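Long-range contacts in nonribosomal peptide synthase (PDB 5JJP), which adenylates aliphatic beta-amino acids with ATP, probably for transfer to a phosphopantetheine-bearing carrier in nonribosomal peptide synthesis: residues R174-T179 with M199-N204; D26-L31 with A203-H208. One frame throughout, in Å; residues are numbered along the deposited sequence.

Interaction 1 (R174-T179 with M199-N204); sequences RQVVET and MSHRAN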
ATOM      1  N   ARG A 174     -11.435  -0.207  24.991  1.00 34.05           N
ATOM      2  CA  ARG A 174     -10.511  -1.062  25.713  1.00 40.41           C
ATOM      3  C   ARG A 174      -9.324  -1.496  24.851  1.00 40.57           C
ATOM      4  O   ARG A 174      -8.180  -1.356  25.258  1.00 38.33           O
ATOM      5  CB  ARG A 174     -11.267  -2.322  26.184  1.00 47.61           C
ATOM      6  CG  ARG A 174     -10.468  -3.317  27.032  1.00 55.15           C
ATOM      7  CD  ARG A 174     -11.391  -4.224  27.848  1.00 61.22           C
ATOM      8  NE  ARG A 174     -12.256  -3.446  28.742  1.00 68.81           N
ATOM      9  CZ  ARG A 174     -11.918  -3.038  29.969  1.00 81.80           C
ATOM     10  NH1 ARG A 174     -10.732  -3.357  30.496  1.00 81.38           N
ATOM     11  NH2 ARG A 174     -12.777  -2.310  30.688  1.00 83.37           N
ATOM     12  N   GLN A 175      -9.610  -1.951  23.634  1.00 41.38           N
ATOM     13  CA  GLN A 175      -8.696  -2.802  22.899  1.00 38.67           C
ATOM     14  C   GLN A 175      -8.960  -2.685  21.401  1.00 30.81           C
ATOM     15  O   GLN A 175     -10.098  -2.815  20.968  1.00 30.68           O
ATOM     16  CB  GLN A 175      -8.989  -4.228  23.382  1.00 45.67           C
ATOM     17  CG  GLN A 175      -8.251  -5.356  22.688  1.00 50.70           C
ATOM     18  CD  GLN A 175      -6.747  -5.321  22.916  1.00 50.77           C
ATOM     19  OE1 GLN A 175      -6.280  -5.411  24.049  1.00 54.52           O
ATOM     20  NE2 GLN A 175      -5.986  -5.239  21.831  1.00 49.97           N
ATOM     21  N   VAL A 176      -7.930  -2.461  20.590  1.00 26.26           N
ATOM     22  CA  VAL A 176      -8.096  -2.500  19.133  1.00 20.82           C
ATOM     23  C   VAL A 176      -8.485  -3.922  18.645  1.00 19.71           C
ATOM     24  O   VAL A 176      -7.970  -4.914  19.145  1.00 19.10           O
ATOM     25  CB  VAL A 176      -6.860  -2.007  18.400  1.00 19.77           C
ATOM     26  CG1 VAL A 176      -5.652  -2.903  18.619  1.00 19.15           C
ATOM     27  CG2 VAL A 176      -7.145  -1.893  16.892  1.00 20.36           C
ATOM     28  N   VAL A 177      -9.381  -4.006  17.676  1.00 16.84           N
ATOM     29  CA  VAL A 177      -9.730  -5.290  17.077  1.00 16.44           C
ATOM     30  C   VAL A 177      -9.655  -5.174  15.585  1.00 16.14           C
ATOM     31  O   VAL A 177      -9.647  -4.059  15.059  1.00 17.99           O
ATOM     32  CB  VAL A 177     -11.129  -5.778  17.509  1.00 17.05           C
ATOM     33  CG1 VAL A 177     -11.162  -5.996  19.027  1.00 17.60           C
ATOM     34  CG2 VAL A 177     -12.204  -4.768  17.142  1.00 16.98           C
ATOM     35  N   GLU A 178      -9.648  -6.320  14.875  1.00 15.70           N
ATOM     36  CA  GLU A 178      -9.362  -6.302  13.447  1.00 14.82           C
ATOM     37  C   GLU A 178     -10.414  -5.587  12.570  1.00 13.96           C
ATOM     38  O   GLU A 178     -10.117  -5.252  11.438  1.00 13.81           O
ATOM     39  CB  GLU A 178      -9.078  -7.708  12.928  1.00 15.57           C
ATOM     40  CG  GLU A 178     -10.255  -8.641  12.892  1.00 16.63           C
ATOM     41  CD  GLU A 178      -9.819 -10.100  12.669  1.00 18.66           C
ATOM     42  OE1 GLU A 178      -9.862 -10.578  11.512  1.00 19.10           O
ATOM     43  OE2 GLU A 178      -9.449 -10.786  13.646  1.00 21.35           O
ATOM     44  N   THR A 179     -11.628  -5.420  13.057  1.00 12.89           N
ATOM     45  CA  THR A 179     -12.677  -4.648  12.335  1.00 12.19           C
ATOM     46  C   THR A 179     -12.455  -3.136  12.471  1.00 12.49           C
ATOM     47  O   THR A 179     -13.073  -2.356  11.794  1.00 12.28           O
ATOM     48  CB  THR A 179     -14.091  -4.999  12.847  1.00 11.18           C
ATOM     49  OG1 THR A 179     -14.138  -4.922  14.266  1.00 10.95           O
ATOM     50  CG2 THR A 179     -14.401  -6.417  12.535  1.00 11.62           C
ATOM     51  N   MET A 199      -9.680   1.881   5.544  1.00 15.85           N
ATOM     52  CA  MET A 199      -9.296   0.457   5.424  1.00 15.26           C
ATOM     53  C   MET A 199      -9.139  -0.188   6.792  1.00 13.97           C
ATOM     54  O   MET A 199      -8.383   0.301   7.606  1.00 15.73           O
ATOM     55  CB  MET A 199      -7.988   0.335   4.657  1.00 16.28           C
ATOM     56  CG  MET A 199      -7.660  -1.074   4.238  1.00 16.57           C
ATOM     57  SD  MET A 199      -8.875  -1.794   3.091  1.00 18.41           S
ATOM     58  CE  MET A 199      -8.536  -0.745   1.663  1.00 15.94           C
ATOM     59  N   SER A 200      -9.832  -1.286   7.040  1.00 12.67           N
ATOM     60  CA  SER A 200      -9.695  -2.014   8.295  1.00 12.08           C
ATOM     61  C   SER A 200      -8.386  -2.846   8.306  1.00 11.26           C
ATOM     62  O   SER A 200      -7.790  -3.116   7.268  1.00 10.30           O
ATOM     63  CB  SER A 200     -10.901  -2.952   8.503  1.00 13.11           C
ATOM     64  OG  SER A 200     -10.844  -4.126   7.684  1.00 14.10           O
ATOM     65  N   HIS A 201      -8.001  -3.304   9.486  1.00 11.43           N
ATOM     66  CA  HIS A 201      -6.925  -4.242   9.615  1.00 11.74           C
ATOM     67  C   HIS A 201      -7.244  -5.499   8.852  1.00 13.39           C
ATOM     68  O   HIS A 201      -6.417  -6.081   8.138  1.00 14.41           O
ATOM     69  CB  HIS A 201      -6.680  -4.568  11.083  1.00 11.05           C
ATOM     70  CG  HIS A 201      -6.131  -3.430  11.867  1.00 10.61           C
ATOM     71  ND1 HIS A 201      -4.780  -3.280  12.107  1.00 11.48           N
ATOM     72  CD2 HIS A 201      -6.737  -2.384  12.475  1.00 10.05           C
ATOM     73  CE1 HIS A 201      -4.580  -2.170  12.805  1.00 10.76           C
ATOM     74  NE2 HIS A 201      -5.756  -1.624  13.061  1.00 10.13           N
ATOM     75  N   ARG A 202      -8.396  -6.031   9.156  1.00 14.95           N
ATOM     76  CA  ARG A 202      -8.840  -7.293   8.601  1.00 14.95           C
ATOM     77  C   ARG A 202      -8.709  -7.249   7.087  1.00 14.63           C
ATOM     78  O   ARG A 202      -8.252  -8.208   6.459  1.00 15.61           O
ATOM     79  CB  ARG A 202     -10.271  -7.470   9.084  1.00 16.99           C
ATOM     80  CG  ARG A 202     -11.128  -8.480   8.382  1.00 20.17           C
ATOM     81  CD  ARG A 202     -12.508  -8.616   9.021  1.00 19.24           C
ATOM     82  NE  ARG A 202     -13.452  -7.579   8.642  1.00 19.78           N
ATOM     83  CZ  ARG A 202     -14.775  -7.642   8.891  1.00 20.54           C
ATOM     84  NH1 ARG A 202     -15.306  -8.680   9.501  1.00 20.07           N
ATOM     85  NH2 ARG A 202     -15.585  -6.644   8.555  1.00 20.88           N
ATOM     86  N   ALA A 203      -9.121  -6.135   6.482  1.00 14.31           N
ATOM     87  CA  ALA A 203      -9.209  -6.066   5.025  1.00 12.37           C
ATOM     88  C   ALA A 203      -7.832  -6.035   4.437  1.00 11.83           C
ATOM     89  O   ALA A 203      -7.584  -6.672   3.411  1.00 11.17           O
ATOM     90  CB  ALA A 203      -9.990  -4.861   4.567  1.00 11.04           C
ATOM     91  N   ASN A 204      -6.957  -5.240   5.019  1.00 11.54           N
ATOM     92  CA  ASN A 204      -5.628  -5.135   4.465  1.00 12.38           C
ATOM     93  C   ASN A 204      -4.812  -6.397   4.711  1.00 12.43           C
ATOM     94  O   ASN A 204      -4.070  -6.855   3.843  1.00 12.37           O
ATOM     95  CB  ASN A 204      -4.893  -3.860   4.908  1.00 13.11           C
ATOM     96  CG  ASN A 204      -3.736  -3.524   3.974  1.00 12.74           C
ATOM     97  OD1 ASN A 204      -3.896  -3.517   2.724  1.00 14.03           O
ATOM     98  ND2 ASN A 204      -2.586  -3.348   4.533  1.00 12.50           N
TER
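The carbonyl oxygen of Glu-178 is gripped by one hydrogen bond across the contact: Arg-202 N donates to Glu-178 O at 3.0 Å, the N-H...O angle is 158°, and the donor sits in the carbonyl plane on a lone pair. The same oxygen presses close to Arg-202 CB, at 3.2 Å. Ser-200 is the N-cap of the helix, its OG accepting from Ala-203 N at 2.9 Å, so two successive amides of the first turn find acceptors, Arg-202 N in the loop before the hairpin and Ala-203 N in the N-cap side chain. An alanine at Ser-200 would lose that acceptor and would probably loosen the start of the helix. In this ANL-type adenylation fold, strands 181-186 and 196-200 form a hairpin whose connecting loop, the phosphate-binding loop in this family, is partly unmodelled, and the contact lies at the hairpin's far end, away from that loop. Thr-179 CG2 sits over the centre of one guanidinium face of Arg-202, 3.8 Å above the plane, where the bend at chi3 (80°) brings the group. Glu-178 OE1 stays 5.5 Å from Arg-202 NE, with no salt bridge formed, and lies instead along the arginine's aliphatic stem. Val-176 CG2, anti to its backbone N, approaches His-201 NE2 obliquely at 4.1 Å.

Interaction 2 (D26-L31 with A203-H208); sequences DHAGNL and ANIAFH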
ATOM      1  N   ASP A  26      -2.427 -15.889  17.392  1.00 25.33           N
ATOM      2  CA  ASP A  26      -3.043 -15.469  16.153  1.00 22.93           C
ATOM      3  C   ASP A  26      -2.342 -14.215  15.670  1.00 21.71           C
ATOM      4  O   ASP A  26      -2.349 -13.188  16.351  1.00 21.33           O
ATOM      5  CB  ASP A  26      -4.502 -15.172  16.405  1.00 22.63           C
ATOM      6  CG  ASP A  26      -5.188 -14.495  15.214  1.00 22.51           C
ATOM      7  OD1 ASP A  26      -4.866 -14.816  14.042  1.00 22.05           O
ATOM      8  OD2 ASP A  26      -6.065 -13.635  15.497  1.00 21.60           O
ATOM      9  N   HIS A  27      -1.767 -14.276  14.490  1.00 19.01           N
ATOM     10  CA  HIS A  27      -1.059 -13.126  13.989  1.00 18.89           C
ATOM     11  C   HIS A  27      -1.868 -12.309  13.018  1.00 15.89           C
ATOM     12  O   HIS A  27      -1.336 -11.332  12.486  1.00 16.44           O
ATOM     13  CB  HIS A  27       0.187 -13.569  13.220  1.00 19.98           C
ATOM     14  CG  HIS A  27       1.065 -14.542  13.922  1.00 21.93           C
ATOM     15  ND1 HIS A  27       1.904 -14.188  14.960  1.00 23.98           N
ATOM     16  CD2 HIS A  27       1.338 -15.835  13.640  1.00 21.92           C
ATOM     17  CE1 HIS A  27       2.621 -15.236  15.319  1.00 22.50           C
ATOM     18  NE2 HIS A  27       2.287 -16.247  14.534  1.00 23.03           N
ATOM     19  N   ALA A  28      -3.096 -12.712  12.712  1.00 14.58           N
ATOM     20  CA  ALA A  28      -3.889 -12.034  11.686  1.00 14.79           C
ATOM     21  C   ALA A  28      -4.888 -10.969  12.192  1.00 15.52           C
ATOM     22  O   ALA A  28      -5.780 -10.606  11.477  1.00 15.38           O
ATOM     23  CB  ALA A  28      -4.616 -13.070  10.838  1.00 14.47           C
ATOM     24  N   GLY A  29      -4.754 -10.532  13.440  1.00 16.21           N
ATOM     25  CA  GLY A  29      -5.750  -9.695  14.066  1.00 16.85           C
ATOM     26  C   GLY A  29      -5.422  -8.219  13.992  1.00 16.32           C
ATOM     27  O   GLY A  29      -6.309  -7.384  14.224  1.00 15.49           O
ATOM     28  N   ASN A  30      -4.170  -7.915  13.636  1.00 15.19           N
ATOM     29  CA  ASN A  30      -3.648  -6.540  13.586  1.00 14.46           C
ATOM     30  C   ASN A  30      -2.468  -6.495  12.647  1.00 15.20           C
ATOM     31  O   ASN A  30      -1.596  -7.366  12.649  1.00 17.01           O
ATOM     32  CB  ASN A  30      -3.229  -6.103  14.965  1.00 14.35           C
ATOM     33  CG  ASN A  30      -2.984  -4.590  15.076  1.00 15.88           C
ATOM     34  OD1 ASN A  30      -2.057  -4.030  14.460  1.00 14.47           O
ATOM     35  ND2 ASN A  30      -3.854  -3.912  15.830  1.00 16.12           N
ATOM     36  N   LEU A  31      -2.433  -5.496  11.803  1.00 15.66           N
ATOM     37  CA  LEU A  31      -1.358  -5.354  10.803  1.00 15.57           C
ATOM     38  C   LEU A  31       0.004  -5.357  11.465  1.00 16.25           C
ATOM     39  O   LEU A  31       0.984  -5.761  10.837  1.00 15.40           O
ATOM     40  CB  LEU A  31      -1.520  -4.047   9.987  1.00 14.92           C
ATOM     41  CG  LEU A  31      -2.604  -4.205   8.928  1.00 15.17           C
ATOM     42  CD1 LEU A  31      -3.159  -2.887   8.427  1.00 14.82           C
ATOM     43  CD2 LEU A  31      -2.053  -5.034   7.769  1.00 16.19           C
ATOM     44  N   ALA A 203      -9.121  -6.135   6.482  1.00 14.31           N
ATOM     45  CA  ALA A 203      -9.209  -6.066   5.025  1.00 12.37           C
ATOM     46  C   ALA A 203      -7.832  -6.035   4.437  1.00 11.83           C
ATOM     47  O   ALA A 203      -7.584  -6.672   3.411  1.00 11.17           O
ATOM     48  CB  ALA A 203      -9.990  -4.861   4.567  1.00 11.04           C
ATOM     49  N   ASN A 204      -6.957  -5.240   5.019  1.00 11.54           N
ATOM     50  CA  ASN A 204      -5.628  -5.135   4.465  1.00 12.38           C
ATOM     51  C   ASN A 204      -4.812  -6.397   4.711  1.00 12.43           C
ATOM     52  O   ASN A 204      -4.070  -6.855   3.843  1.00 12.37           O
ATOM     53  CB  ASN A 204      -4.893  -3.860   4.908  1.00 13.11           C
ATOM     54  CG  ASN A 204      -3.736  -3.524   3.974  1.00 12.74           C
ATOM     55  OD1 ASN A 204      -3.896  -3.517   2.724  1.00 14.03           O
ATOM     56  ND2 ASN A 204      -2.586  -3.348   4.533  1.00 12.50           N
ATOM     57  N   ILE A 205      -5.039  -7.023   5.854  1.00 13.39           N
ATOM     58  CA  ILE A 205      -4.440  -8.332   6.127  1.00 13.65           C
ATOM     59  C   ILE A 205      -4.903  -9.345   5.080  1.00 13.34           C
ATOM     60  O   ILE A 205      -4.106 -10.160   4.579  1.00 12.66           O
ATOM     61  CB  ILE A 205      -4.740  -8.782   7.553  1.00 13.29           C
ATOM     62  CG1 ILE A 205      -3.898  -7.975   8.544  1.00 12.71           C
ATOM     63  CG2 ILE A 205      -4.388 -10.252   7.742  1.00 14.28           C
ATOM     64  CD1 ILE A 205      -4.381  -8.076   9.953  1.00 12.53           C
ATOM     65  N   ALA A 206      -6.153  -9.236   4.664  1.00 12.83           N
ATOM     66  CA  ALA A 206      -6.690 -10.227   3.693  1.00 12.67           C
ATOM     67  C   ALA A 206      -6.014 -10.036   2.342  1.00 12.56           C
ATOM     68  O   ALA A 206      -5.752 -10.972   1.641  1.00 14.12           O
ATOM     69  CB  ALA A 206      -8.203 -10.088   3.570  1.00 12.61           C
ATOM     70  N   PHE A 207      -5.733  -8.787   2.007  1.00 12.87           N
ATOM     71  CA  PHE A 207      -4.996  -8.473   0.851  1.00 13.15           C
ATOM     72  C   PHE A 207      -3.591  -9.156   0.849  1.00 13.95           C
ATOM     73  O   PHE A 207      -3.238  -9.823  -0.085  1.00 12.64           O
ATOM     74  CB  PHE A 207      -4.846  -6.988   0.724  1.00 13.58           C
ATOM     75  CG  PHE A 207      -4.039  -6.587  -0.461  1.00 16.31           C
ATOM     76  CD1 PHE A 207      -4.540  -6.734  -1.731  1.00 18.08           C
ATOM     77  CD2 PHE A 207      -2.717  -6.126  -0.313  1.00 17.25           C
ATOM     78  CE1 PHE A 207      -3.766  -6.426  -2.851  1.00 19.64           C
ATOM     79  CE2 PHE A 207      -1.957  -5.804  -1.410  1.00 17.41           C
ATOM     80  CZ  PHE A 207      -2.484  -5.943  -2.680  1.00 18.30           C
ATOM     81  N   HIS A 208      -2.791  -8.922   1.883  1.00 14.24           N
ATOM     82  CA  HIS A 208      -1.455  -9.482   1.940  1.00 14.79           C
ATOM     83  C   HIS A 208      -1.514 -11.014   1.948  1.00 16.31           C
ATOM     84  O   HIS A 208      -0.749 -11.659   1.267  1.00 15.86           O
ATOM     85  CB  HIS A 208      -0.714  -8.919   3.135  1.00 14.85           C
ATOM     86  CG  HIS A 208      -0.477  -7.467   2.998  1.00 15.78           C
ATOM     87  ND1 HIS A 208       0.290  -6.952   1.975  1.00 15.44           N
ATOM     88  CD2 HIS A 208      -1.012  -6.408   3.644  1.00 16.85           C
ATOM     89  CE1 HIS A 208       0.272  -5.637   2.041  1.00 16.41           C
ATOM     90  NE2 HIS A 208      -0.533  -5.281   3.031  1.00 18.25           N
TER
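An irregular backbone turn, 26-31, runs into the first residue of helix 31-37 and meets helix 201-212 most closely where Leu-31 CA lies 6.3 Å from Ile-205 CA, with no hydrogen bond passing between the segments. Ile-205 carries the contact. Its CG1 is anti to the carbonyl carbon and its chain continues extended (chi2 164°), driving CD1 into the concave side of the turn, 3.3 Å from Ala-28 O and 3.7 Å from Asn-30 C. The other branch, CG2, faces Ala-28 CB at 4.2 Å. Leu-31 slides past Ile-205 in the opposite direction, with CD2 packed 3.6 Å from Ile-205 CG1. In the adenylation fold this joins the N-terminal region to the helix that follows the P-loop hairpin, and Tyr-34, one turn along helix 31-37, extends the packing against Ile-205 and His-208. Two local motifs shape the turn: an Asx turn, in which Asp-26 OD1 accepts from Ala-28 N at 3.1 Å from above the carboxylate plane, and an N-cap, in which Asn-30 OD1 accepts from Arg-32 N while its ND2 donates to Phe-105 O. Leu-31 also crosses Asn-204 at about a right angle, CD2 lying 3.7 Å from Asn-204 ND2. That amide nitrogen lies in plane at the edge of the His-208 ring, one face of which is covered by Phe-207 CD2.

Overall arrangement
From the N terminus the chain first lays down 26-31, then passes through the five-stranded mixed sheet before reaching 174-179. Interaction 1 closes a short loop around the hairpin of strands 181-186 and 196-200. Interaction 2 spans a far longer one, bringing helix 201-212 back to the N-terminal turn ahead of helix 31-37. The short loop therefore falls wholly within the long one, and the two end on the same helix, sharing Ala-203 and Asn-204. Their centres lie about 8 Å apart. The first segments also touch each other, Val-176 against Asn-30, and a probable hydrogen bond joins Leu-31 N to His-201 ND1, so N-terminal turn, pre-hairpin loop and helix start meet at one junction.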